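PDB 3QAC: 11S globulin seed storage protein from Amaranthus hypochondriacus, which probably serves as a seed storage protein, laid down as a nutrient reserve. Local coordinates for residues P71-Y75 and L321-K327; P338-A344 and N405-L411; Q358-D362 and V378-F384. All coordinates share one frame; numbering follows the deposited sequence.

Contact 1 of 3, residues P71-Y75 and L321-K327; sequences PELIY and LRLSAAK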
loop_
_atom_site.group_PDB
_atom_site.type_symbol
_atom_site.label_atom_id
_atom_site.label_comp_id
_atom_site.label_asym_id
_atom_site.label_seq_id
_atom_site.Cartn_x
_atom_site.Cartn_y
_atom_site.Cartn_z
ATOM N N PRO A 71 12.204 -2.433 6.361
ATOM C CA PRO A 71 12.245 -2.062 7.777
ATOM C C PRO A 71 12.452 -3.325 8.595
ATOM O O PRO A 71 12.083 -4.406 8.139
ATOM C CB PRO A 71 10.827 -1.531 8.062
ATOM C CG PRO A 71 10.095 -1.546 6.771
ATOM C CD PRO A 71 10.829 -2.460 5.844
ATOM N N GLU A 72 13.013 -3.194 9.785
ATOM C CA GLU A 72 13.269 -4.351 10.618
ATOM C C GLU A 72 12.753 -4.095 11.999
ATOM O O GLU A 72 12.776 -2.972 12.479
ATOM C CB GLU A 72 14.760 -4.612 10.744
ATOM C CG GLU A 72 15.493 -4.746 9.443
ATOM C CD GLU A 72 16.926 -5.075 9.692
ATOM O OE1 GLU A 72 17.540 -4.387 10.530
ATOM O OE2 GLU A 72 17.433 -6.042 9.090
ATOM N N LEU A 73 12.311 -5.167 12.622
ATOM C CA LEU A 73 11.900 -5.191 13.994
ATOM C C LEU A 73 12.895 -6.105 14.655
ATOM O O LEU A 73 13.032 -7.269 14.263
ATOM C CB LEU A 73 10.505 -5.788 14.092
ATOM C CG LEU A 73 9.539 -5.061 15.010
ATOM C CD1 LEU A 73 9.554 -3.575 14.685
ATOM C CD2 LEU A 73 8.152 -5.636 14.838
ATOM N N ILE A 74 13.594 -5.584 15.649
ATOM C CA ILE A 74 14.665 -6.311 16.301
ATOM C C ILE A 74 14.336 -6.578 17.770
ATOM O O ILE A 74 13.963 -5.677 18.514
ATOM C CB ILE A 74 15.953 -5.510 16.221
ATOM C CG1 ILE A 74 16.234 -5.134 14.760
ATOM C CG2 ILE A 74 17.086 -6.300 16.819
ATOM C CD1 ILE A 74 17.192 -4.001 14.552
ATOM N N TYR A 75 14.453 -7.830 18.184
ATOM C CA TYR A 75 14.356 -8.151 19.590
ATOM C C TYR A 75 15.721 -8.605 20.077
ATOM O O TYR A 75 16.354 -9.475 19.473
ATOM C CB TYR A 75 13.310 -9.225 19.838
ATOM C CG TYR A 75 13.243 -9.689 21.272
ATOM C CD1 TYR A 75 12.667 -8.897 22.248
ATOM C CD2 TYR A 75 13.732 -10.930 21.643
ATOM C CE1 TYR A 75 12.598 -9.310 23.553
ATOM C CE2 TYR A 75 13.662 -11.359 22.951
ATOM C CZ TYR A 75 13.097 -10.547 23.899
ATOM O OH TYR A 75 13.022 -10.964 25.202
ATOM N N LEU A 321 6.666 2.302 10.221
ATOM C CA LEU A 321 6.974 0.952 9.779
ATOM C C LEU A 321 5.730 0.104 9.547
ATOM O O LEU A 321 5.776 -0.838 8.778
ATOM C CB LEU A 321 7.879 0.250 10.777
ATOM C CG LEU A 321 9.153 0.976 11.194
ATOM C CD1 LEU A 321 10.228 -0.080 11.335
ATOM C CD2 LEU A 321 9.544 2.030 10.183
ATOM N N ARG A 322 4.626 0.441 10.206
ATOM C CA ARG A 322 3.431 -0.379 10.153
ATOM C C ARG A 322 3.751 -1.815 10.591
ATOM O O ARG A 322 3.307 -2.803 9.992
ATOM C CB ARG A 322 2.823 -0.357 8.746
ATOM C CG ARG A 322 2.396 1.042 8.272
ATOM C CD ARG A 322 1.983 1.008 6.796
ATOM N NE ARG A 322 1.842 2.346 6.215
ATOM C CZ ARG A 322 1.623 2.587 4.920
ATOM N NH1 ARG A 322 1.511 1.578 4.057
ATOM N NH2 ARG A 322 1.513 3.839 4.487
ATOM N N LEU A 323 4.552 -1.929 11.636
ATOM C CA LEU A 323 4.734 -3.211 12.276
ATOM C C LEU A 323 4.401 -3.030 13.738
ATOM O O LEU A 323 4.376 -1.894 14.263
ATOM C CB LEU A 323 6.165 -3.699 12.119
ATOM C CG LEU A 323 6.564 -3.835 10.642
ATOM C CD1 LEU A 323 8.042 -3.930 10.486
ATOM C CD2 LEU A 323 5.876 -5.040 10.004
ATOM N N SER A 324 4.128 -4.152 14.389
ATOM C CA SER A 324 4.014 -4.172 15.823
ATOM C C SER A 324 4.654 -5.444 16.338
ATOM O O SER A 324 5.179 -6.243 15.569
ATOM C CB SER A 324 2.557 -4.029 16.268
ATOM O OG SER A 324 1.684 -4.651 15.356
ATOM N N ALA A 325 4.633 -5.612 17.650
ATOM C CA ALA A 325 5.325 -6.719 18.280
ATOM C C ALA A 325 4.651 -6.997 19.606
ATOM O O ALA A 325 3.910 -6.156 20.126
ATOM C CB ALA A 325 6.783 -6.381 18.492
ATOM N N ALA A 326 4.869 -8.197 20.128
ATOM C CA ALA A 326 4.487 -8.501 21.498
ATOM C C ALA A 326 5.457 -9.499 22.084
ATOM O O ALA A 326 6.082 -10.289 21.364
ATOM C CB ALA A 326 3.084 -9.035 21.556
ATOM N N LYS A 327 5.598 -9.454 23.395
ATOM C CA LYS A 327 6.290 -10.513 24.091
ATOM C C LYS A 327 5.316 -11.170 25.043
ATOM O O LYS A 327 4.501 -10.497 25.685
ATOM C CB LYS A 327 7.503 -10.002 24.843
ATOM C CG LYS A 327 8.041 -11.041 25.801
ATOM C CD LYS A 327 9.545 -11.132 25.762
ATOM C CE LYS A 327 10.030 -12.104 26.833
ATOM N NZ LYS A 327 11.468 -11.944 27.142
#
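Pro71 starts the contact: its CB lies 3.6 Å from Leu321 CD1, and Leu323 CD1 borders the same ring more distantly. Glu72 turns its side chain from the second segment and pairs with Arg180, though its carbonyl O stands 4.0 Å from Leu321 CD1. Leu73 points back across. Its CD2 methyl reaches over the backbone of 323-325, 3.9 Å from Leu323 CB and 4.0 Å from Ala325 CB, in close contact with the peptide carbonyl of Ser324. Here the two cupin domains of the chain meet: strand 72-75 belongs to a sheet of the first, strand 324-327 to one of the second, and they run nearly parallel, 16° apart, with axes 8.8 Å apart, so side chains rather than backbone bonds fill the interval. Tyr75 again faces inward, CG anti to the backbone N (chi1 175°), which carries the phenol out to Lys327. The lysine side chain, bent at chi2, crosses that of the tyrosine at about a right angle, and NZ donates to Tyr75 OH at 2.7 Å. A phenylalanine here would probably leave this buried ammonium one partner short, held then chiefly by its salt bridge to Asp292.

Contact 2 of 3, residues P338-A344 and N405-L411; sequences PHYNLNA and NAMFQSL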
loop_
_atom_site.group_PDB
_atom_site.type_symbol
_atom_site.label_atom_id
_atom_site.label_comp_id
_atom_site.label_asym_id
_atom_site.label_seq_id
_atom_site.Cartn_x
_atom_site.Cartn_y
_atom_site.Cartn_z
ATOM N N PRO A 338 -7.310 -19.810 22.889
ATOM C CA PRO A 338 -7.363 -19.770 21.432
ATOM C C PRO A 338 -7.732 -18.354 21.014
ATOM O O PRO A 338 -8.668 -17.782 21.555
ATOM C CB PRO A 338 -8.504 -20.733 21.100
ATOM C CG PRO A 338 -8.567 -21.667 22.260
ATOM C CD PRO A 338 -8.224 -20.815 23.455
ATOM N N HIS A 339 -6.979 -17.793 20.084
ATOM C CA HIS A 339 -7.239 -16.451 19.612
ATOM C C HIS A 339 -6.796 -16.375 18.173
ATOM O O HIS A 339 -6.103 -17.262 17.673
ATOM C CB HIS A 339 -6.439 -15.434 20.416
ATOM C CG HIS A 339 -4.970 -15.701 20.396
ATOM N ND1 HIS A 339 -4.404 -16.761 21.067
ATOM C CD2 HIS A 339 -3.953 -15.068 19.764
ATOM C CE1 HIS A 339 -3.100 -16.764 20.861
ATOM N NE2 HIS A 339 -2.800 -15.745 20.075
ATOM N N TYR A 340 -7.204 -15.305 17.508
ATOM C CA TYR A 340 -6.721 -15.042 16.180
ATOM C C TYR A 340 -6.356 -13.591 16.083
ATOM O O TYR A 340 -6.945 -12.754 16.743
ATOM C CB TYR A 340 -7.780 -15.400 15.157
ATOM C CG TYR A 340 -8.932 -14.425 15.062
ATOM C CD1 TYR A 340 -10.002 -14.490 15.938
ATOM C CD2 TYR A 340 -8.956 -13.473 14.070
ATOM C CE1 TYR A 340 -11.069 -13.615 15.822
ATOM C CE2 TYR A 340 -10.002 -12.608 13.935
ATOM C CZ TYR A 340 -11.063 -12.673 14.809
ATOM O OH TYR A 340 -12.105 -11.784 14.662
ATOM N N ASN A 341 -5.370 -13.302 15.266
ATOM C CA ASN A 341 -4.972 -11.944 15.021
ATOM C C ASN A 341 -5.799 -11.381 13.870
ATOM O O ASN A 341 -5.898 -12.011 12.796
ATOM C CB ASN A 341 -3.483 -11.912 14.731
ATOM C CG ASN A 341 -2.654 -12.478 15.896
ATOM O OD1 ASN A 341 -2.215 -11.723 16.772
ATOM N ND2 ASN A 341 -2.457 -13.813 15.920
ATOM N N LEU A 342 -6.396 -10.207 14.099
ATOM C CA LEU A 342 -7.342 -9.626 13.141
ATOM C C LEU A 342 -6.659 -9.125 11.905
ATOM O O LEU A 342 -7.200 -9.223 10.804
ATOM C CB LEU A 342 -8.087 -8.417 13.710
ATOM C CG LEU A 342 -8.959 -8.389 14.961
ATOM C CD1 LEU A 342 -10.299 -7.711 14.648
ATOM C CD2 LEU A 342 -9.139 -9.731 15.619
ATOM N N ASN A 343 -5.474 -8.559 12.080
ATOM C CA ASN A 343 -4.947 -7.689 11.044
ATOM C C ASN A 343 -3.556 -8.021 10.517
ATOM O O ASN A 343 -3.060 -7.361 9.614
ATOM C CB ASN A 343 -5.028 -6.215 11.505
ATOM C CG ASN A 343 -4.860 -6.062 13.003
ATOM O OD1 ASN A 343 -4.192 -6.872 13.655
ATOM N ND2 ASN A 343 -5.474 -5.022 13.567
ATOM N N ALA A 344 -2.929 -9.042 11.064
ATOM C CA ALA A 344 -1.498 -9.193 10.867
ATOM C C ALA A 344 -1.054 -10.662 10.924
ATOM O O ALA A 344 -1.665 -11.488 11.627
ATOM C CB ALA A 344 -0.749 -8.378 11.925
ATOM N N ASN A 405 -0.133 -1.724 14.996
ATOM C CA ASN A 405 -1.087 -2.021 16.061
ATOM C C ASN A 405 -1.903 -3.247 15.709
ATOM O O ASN A 405 -3.136 -3.181 15.645
ATOM C CB ASN A 405 -2.065 -0.866 16.258
ATOM C CG ASN A 405 -1.404 0.487 16.162
ATOM O OD1 ASN A 405 -1.847 1.337 15.394
ATOM N ND2 ASN A 405 -0.354 0.702 16.947
ATOM N N ALA A 406 -1.217 -4.351 15.435
ATOM C CA ALA A 406 -1.892 -5.620 15.249
ATOM C C ALA A 406 -2.758 -5.849 16.481
ATOM O O ALA A 406 -2.354 -5.574 17.605
ATOM C CB ALA A 406 -0.878 -6.755 15.077
ATOM N N MET A 407 -3.960 -6.341 16.252
ATOM C CA MET A 407 -4.910 -6.556 17.309
ATOM C C MET A 407 -5.267 -8.013 17.215
ATOM O O MET A 407 -5.396 -8.533 16.114
ATOM C CB MET A 407 -6.167 -5.763 17.001
ATOM C CG MET A 407 -6.968 -5.383 18.200
ATOM S SD MET A 407 -6.746 -3.618 18.475
ATOM C CE MET A 407 -5.707 -3.619 19.946
ATOM N N PHE A 408 -5.454 -8.677 18.342
ATOM C CA PHE A 408 -5.941 -10.033 18.273
ATOM C C PHE A 408 -7.241 -10.141 19.023
ATOM O O PHE A 408 -7.628 -9.217 19.717
ATOM C CB PHE A 408 -4.912 -11.027 18.802
ATOM C CG PHE A 408 -4.695 -10.950 20.280
ATOM C CD1 PHE A 408 -5.570 -11.561 21.155
ATOM C CD2 PHE A 408 -3.600 -10.293 20.793
ATOM C CE1 PHE A 408 -5.355 -11.508 22.524
ATOM C CE2 PHE A 408 -3.386 -10.227 22.168
ATOM C CZ PHE A 408 -4.256 -10.841 23.026
ATOM N N GLN A 409 -7.926 -11.265 18.864
ATOM C CA GLN A 409 -9.140 -11.503 19.603
ATOM C C GLN A 409 -9.089 -12.877 20.209
ATOM O O GLN A 409 -8.954 -13.877 19.497
ATOM C CB GLN A 409 -10.376 -11.391 18.707
ATOM C CG GLN A 409 -11.598 -12.069 19.322
ATOM C CD GLN A 409 -12.922 -11.477 18.854
ATOM O OE1 GLN A 409 -13.381 -10.471 19.385
ATOM N NE2 GLN A 409 -13.547 -12.114 17.869
ATOM N N SER A 410 -9.194 -12.930 21.527
ATOM C CA SER A 410 -9.361 -14.195 22.213
ATOM C C SER A 410 -10.722 -14.765 21.864
ATOM O O SER A 410 -11.669 -14.037 21.604
ATOM C CB SER A 410 -9.241 -14.003 23.721
ATOM O OG SER A 410 -8.007 -13.379 24.032
ATOM N N LEU A 411 -10.820 -16.077 21.854
ATOM C CA LEU A 411 -12.094 -16.708 21.586
ATOM C C LEU A 411 -12.752 -17.050 22.910
ATOM O O LEU A 411 -13.970 -17.022 23.025
ATOM C CB LEU A 411 -11.874 -17.948 20.743
ATOM C CG LEU A 411 -11.067 -17.599 19.490
ATOM C CD1 LEU A 411 -10.522 -18.857 18.806
ATOM C CD2 LEU A 411 -11.922 -16.775 18.536
#
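An antiparallel strand pair of the second cupin domain sets His339, Tyr340 and Asn341 against Ser410, Gln409 and Phe408. Tyr340 and Gln409 form the hydrogen-bonded pair: Tyr340 N donates to Gln409 O at 3.0 Å, and Gln409 N returns a bond of 2.8 Å to Tyr340 O. Two more backbone bonds extend the pairing, Leu342 N to Met407 O and Leu411 N to Pro338 O, both 2.8 Å. On the face carrying His339 and Phe408, the imidazole, its ND1 hydrogen-bonded to Ala337 O, turns its edge to the phenylalanine face, centroids 5.3 Å apart and planes at 62°. Both rings take the first torsion that sets CG between backbone N and carbonyl carbon (chi1 56° and 70°), which stands them up over the same face. Asn341 OD1 comes to 3.4 Å from Phe408 CB, while Ser410 OG lies in plane at the ring's edge. On the other face, the Tyr340 ring runs alongside the Gln409 side chain and meets Leu411 CD2 at its edge; Leu342 CD2 also packs on Gln409 CB, at 3.7 Å. Ala344 CB and Ala406 CB close the far end, 3.5 Å apart. Tyr340 also reaches the second subunit, its OH bonded to Gly145 O and its ring stacked with Phe67 there. Within the chain, strand 385-391 bonds to strand 335-341, and Ser410 and Leu411 bond through their backbones to the start of helix 417-420.

Contact 3 of 3, residues Q358-D362 and V378-F384; sequences QIVND and VVVPQNF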
loop_
_atom_site.group_PDB
_atom_site.type_symbol
_atom_site.label_atom_id
_atom_site.label_comp_id
_atom_site.label_asym_id
_atom_site.label_seq_id
_atom_site.Cartn_x
_atom_site.Cartn_y
_atom_site.Cartn_z
ATOM N N GLN A 358 -1.060 -25.004 18.768
ATOM C CA GLN A 358 -1.941 -25.513 17.741
ATOM C C GLN A 358 -2.578 -24.367 16.939
ATOM O O GLN A 358 -3.070 -23.371 17.508
ATOM C CB GLN A 358 -2.985 -26.479 18.314
ATOM C CG GLN A 358 -3.769 -27.173 17.204
ATOM C CD GLN A 358 -4.720 -28.251 17.694
ATOM O OE1 GLN A 358 -5.114 -28.284 18.870
ATOM N NE2 GLN A 358 -5.108 -29.132 16.783
ATOM N N ILE A 359 -2.537 -24.526 15.615
ATOM C CA ILE A 359 -2.953 -23.499 14.683
ATOM C C ILE A 359 -3.927 -24.099 13.685
ATOM O O ILE A 359 -3.722 -25.211 13.173
ATOM C CB ILE A 359 -1.742 -22.908 13.943
ATOM C CG1 ILE A 359 -0.699 -22.420 14.944
ATOM C CG2 ILE A 359 -2.166 -21.827 12.947
ATOM C CD1 ILE A 359 0.549 -21.884 14.289
ATOM N N VAL A 360 -4.998 -23.355 13.434
ATOM C CA VAL A 360 -6.083 -23.792 12.578
ATOM C C VAL A 360 -6.265 -22.802 11.436
ATOM O O VAL A 360 -6.133 -21.584 11.628
ATOM C CB VAL A 360 -7.395 -23.838 13.373
ATOM C CG1 VAL A 360 -8.572 -24.241 12.474
ATOM C CG2 VAL A 360 -7.263 -24.763 14.568
ATOM N N ASN A 361 -6.590 -23.312 10.256
ATOM C CA ASN A 361 -6.744 -22.452 9.096
ATOM C C ASN A 361 -8.211 -22.115 8.852
ATOM O O ASN A 361 -9.058 -22.349 9.714
ATOM C CB ASN A 361 -6.087 -23.082 7.867
ATOM C CG ASN A 361 -6.809 -24.321 7.390
ATOM O OD1 ASN A 361 -7.866 -24.661 7.906
ATOM N ND2 ASN A 361 -6.244 -24.995 6.389
ATOM N N ASP A 362 -8.516 -21.571 7.681
ATOM C CA ASP A 362 -9.868 -21.123 7.384
ATOM C C ASP A 362 -10.812 -22.286 7.128
ATOM O O ASP A 362 -12.031 -22.113 7.070
ATOM C CB ASP A 362 -9.859 -20.202 6.168
ATOM C CG ASP A 362 -9.156 -20.828 4.976
ATOM O OD1 ASP A 362 -9.820 -21.070 3.954
ATOM O OD2 ASP A 362 -7.934 -21.074 5.063
ATOM N N VAL A 378 7.215 -20.201 14.586
ATOM C CA VAL A 378 6.211 -20.600 13.627
ATOM C C VAL A 378 5.562 -19.345 13.086
ATOM O O VAL A 378 5.443 -18.335 13.792
ATOM C CB VAL A 378 5.159 -21.524 14.247
ATOM C CG1 VAL A 378 4.504 -20.862 15.482
ATOM C CG2 VAL A 378 4.119 -21.921 13.196
ATOM N N VAL A 379 5.142 -19.409 11.833
ATOM C CA VAL A 379 4.442 -18.303 11.238
ATOM C C VAL A 379 2.967 -18.556 11.377
ATOM O O VAL A 379 2.434 -19.541 10.845
ATOM C CB VAL A 379 4.762 -18.158 9.747
ATOM C CG1 VAL A 379 3.959 -17.000 9.134
ATOM C CG2 VAL A 379 6.235 -17.950 9.548
ATOM N N VAL A 380 2.307 -17.676 12.108
ATOM C CA VAL A 380 0.862 -17.685 12.194
ATOM C C VAL A 380 0.300 -16.681 11.206
ATOM O O VAL A 380 0.467 -15.483 11.380
ATOM C CB VAL A 380 0.366 -17.275 13.583
ATOM C CG1 VAL A 380 -1.118 -17.610 13.705
ATOM C CG2 VAL A 380 1.201 -17.959 14.699
ATOM N N PRO A 381 -0.348 -17.167 10.144
ATOM C CA PRO A 381 -0.942 -16.239 9.176
ATOM C C PRO A 381 -2.121 -15.468 9.759
ATOM O O PRO A 381 -2.881 -15.973 10.611
ATOM C CB PRO A 381 -1.415 -17.164 8.039
ATOM C CG PRO A 381 -0.622 -18.468 8.237
ATOM C CD PRO A 381 -0.480 -18.573 9.738
ATOM N N GLN A 382 -2.257 -14.227 9.299
ATOM C CA GLN A 382 -3.382 -13.382 9.659
ATOM C C GLN A 382 -4.644 -14.201 9.686
ATOM O O GLN A 382 -4.931 -14.930 8.735
ATOM C CB GLN A 382 -3.568 -12.239 8.654
ATOM C CG GLN A 382 -4.853 -11.429 8.904
ATOM C CD GLN A 382 -5.171 -10.427 7.800
ATOM O OE1 GLN A 382 -5.968 -9.509 8.007
ATOM N NE2 GLN A 382 -4.552 -10.596 6.629
ATOM N N ASN A 383 -5.384 -14.075 10.782
ATOM C CA ASN A 383 -6.700 -14.657 10.926
ATOM C C ASN A 383 -6.668 -16.134 11.271
ATOM O O ASN A 383 -7.689 -16.689 11.644
ATOM C CB ASN A 383 -7.580 -14.399 9.689
ATOM C CG ASN A 383 -8.224 -13.009 9.692
ATOM O OD1 ASN A 383 -9.139 -12.743 8.911
ATOM N ND2 ASN A 383 -7.757 -12.127 10.578
ATOM N N PHE A 384 -5.503 -16.770 11.168
ATOM C CA PHE A 384 -5.405 -18.160 11.593
ATOM C C PHE A 384 -5.542 -18.244 13.113
ATOM O O PHE A 384 -4.845 -17.549 13.860
ATOM C CB PHE A 384 -4.095 -18.816 11.121
ATOM C CG PHE A 384 -4.127 -19.311 9.674
ATOM C CD1 PHE A 384 -3.460 -20.482 9.312
ATOM C CD2 PHE A 384 -4.801 -18.602 8.689
ATOM C CE1 PHE A 384 -3.460 -20.946 7.995
ATOM C CE2 PHE A 384 -4.823 -19.057 7.364
ATOM C CZ PHE A 384 -4.141 -20.245 7.019
#
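Phe384 makes the tight part of this contact by laying one face of its ring on Asn361. The asparagine CA sits 3.8 Å from the ring centroid and 13° off the normal, a CH-pi contact almost over the centre, while its CB reaches Phe384 CE1 at 3.4 Å. Against the opposite face Pro381 places CG, 3.6 Å above the plane and shifted toward the rim, so the phenyl is sandwiched between the two residues. The type II turn from Pro381 to Phe384 makes this possible: Phe384 N bonds to Pro381 O at 2.8 Å and brings the ring back over the proline. Ile359 meets the edge of the ring with CG2, 4.0 Å from Phe384 CB. Its other branch, with CG1 anti to the carbonyl carbon (chi1 -54°), sends CD1 tip to tip against Val378 CG2 at 3.7 Å and obliquely past Val380 CG2. This is the apolar lining between the two sheets of a cupin barrel, and no hydrogen bond crosses it. The looser side lies at Asp362, partly exposed, whose OD2 comes no nearer than 4.3 Å to Phe384 CZ. The Asn361 amide leads away from the ring: OD1 accepts from Gln363 N and Gln365 N, and ND2 donates to Ile16 O. Strand 354-360 is flanked by strands 366-373 and 385-391, whereas strand 377-380 ends the facing sheet beside strand 346-351, with helix 43-48 packed on Val379.

Overall arrangement
Contact 1 joins the two cupin domains, its centre about 6 Å from the centre of the chain; the centres of contacts 2 and 3, inside the second domain, lie about 17 Å from it. All three are buried, though contact 2 reaches the surface at exposed Met407. Contacts 2 and 3 share a sheet (strands 335-341 and 354-360) and touch the second subunit. Side chains pack between domains in contact 1, backbones pair within a sheet in contact 2, and contact 3 is mainly apolar and CH-pi packing, with no hydrogen bond across. Asn383 ND2, probably bonded to Asn341 O and Leu342 O, ties contacts 2 and 3; Ser324 OG, probably bonded to Ala406 N, joins 1 and 2.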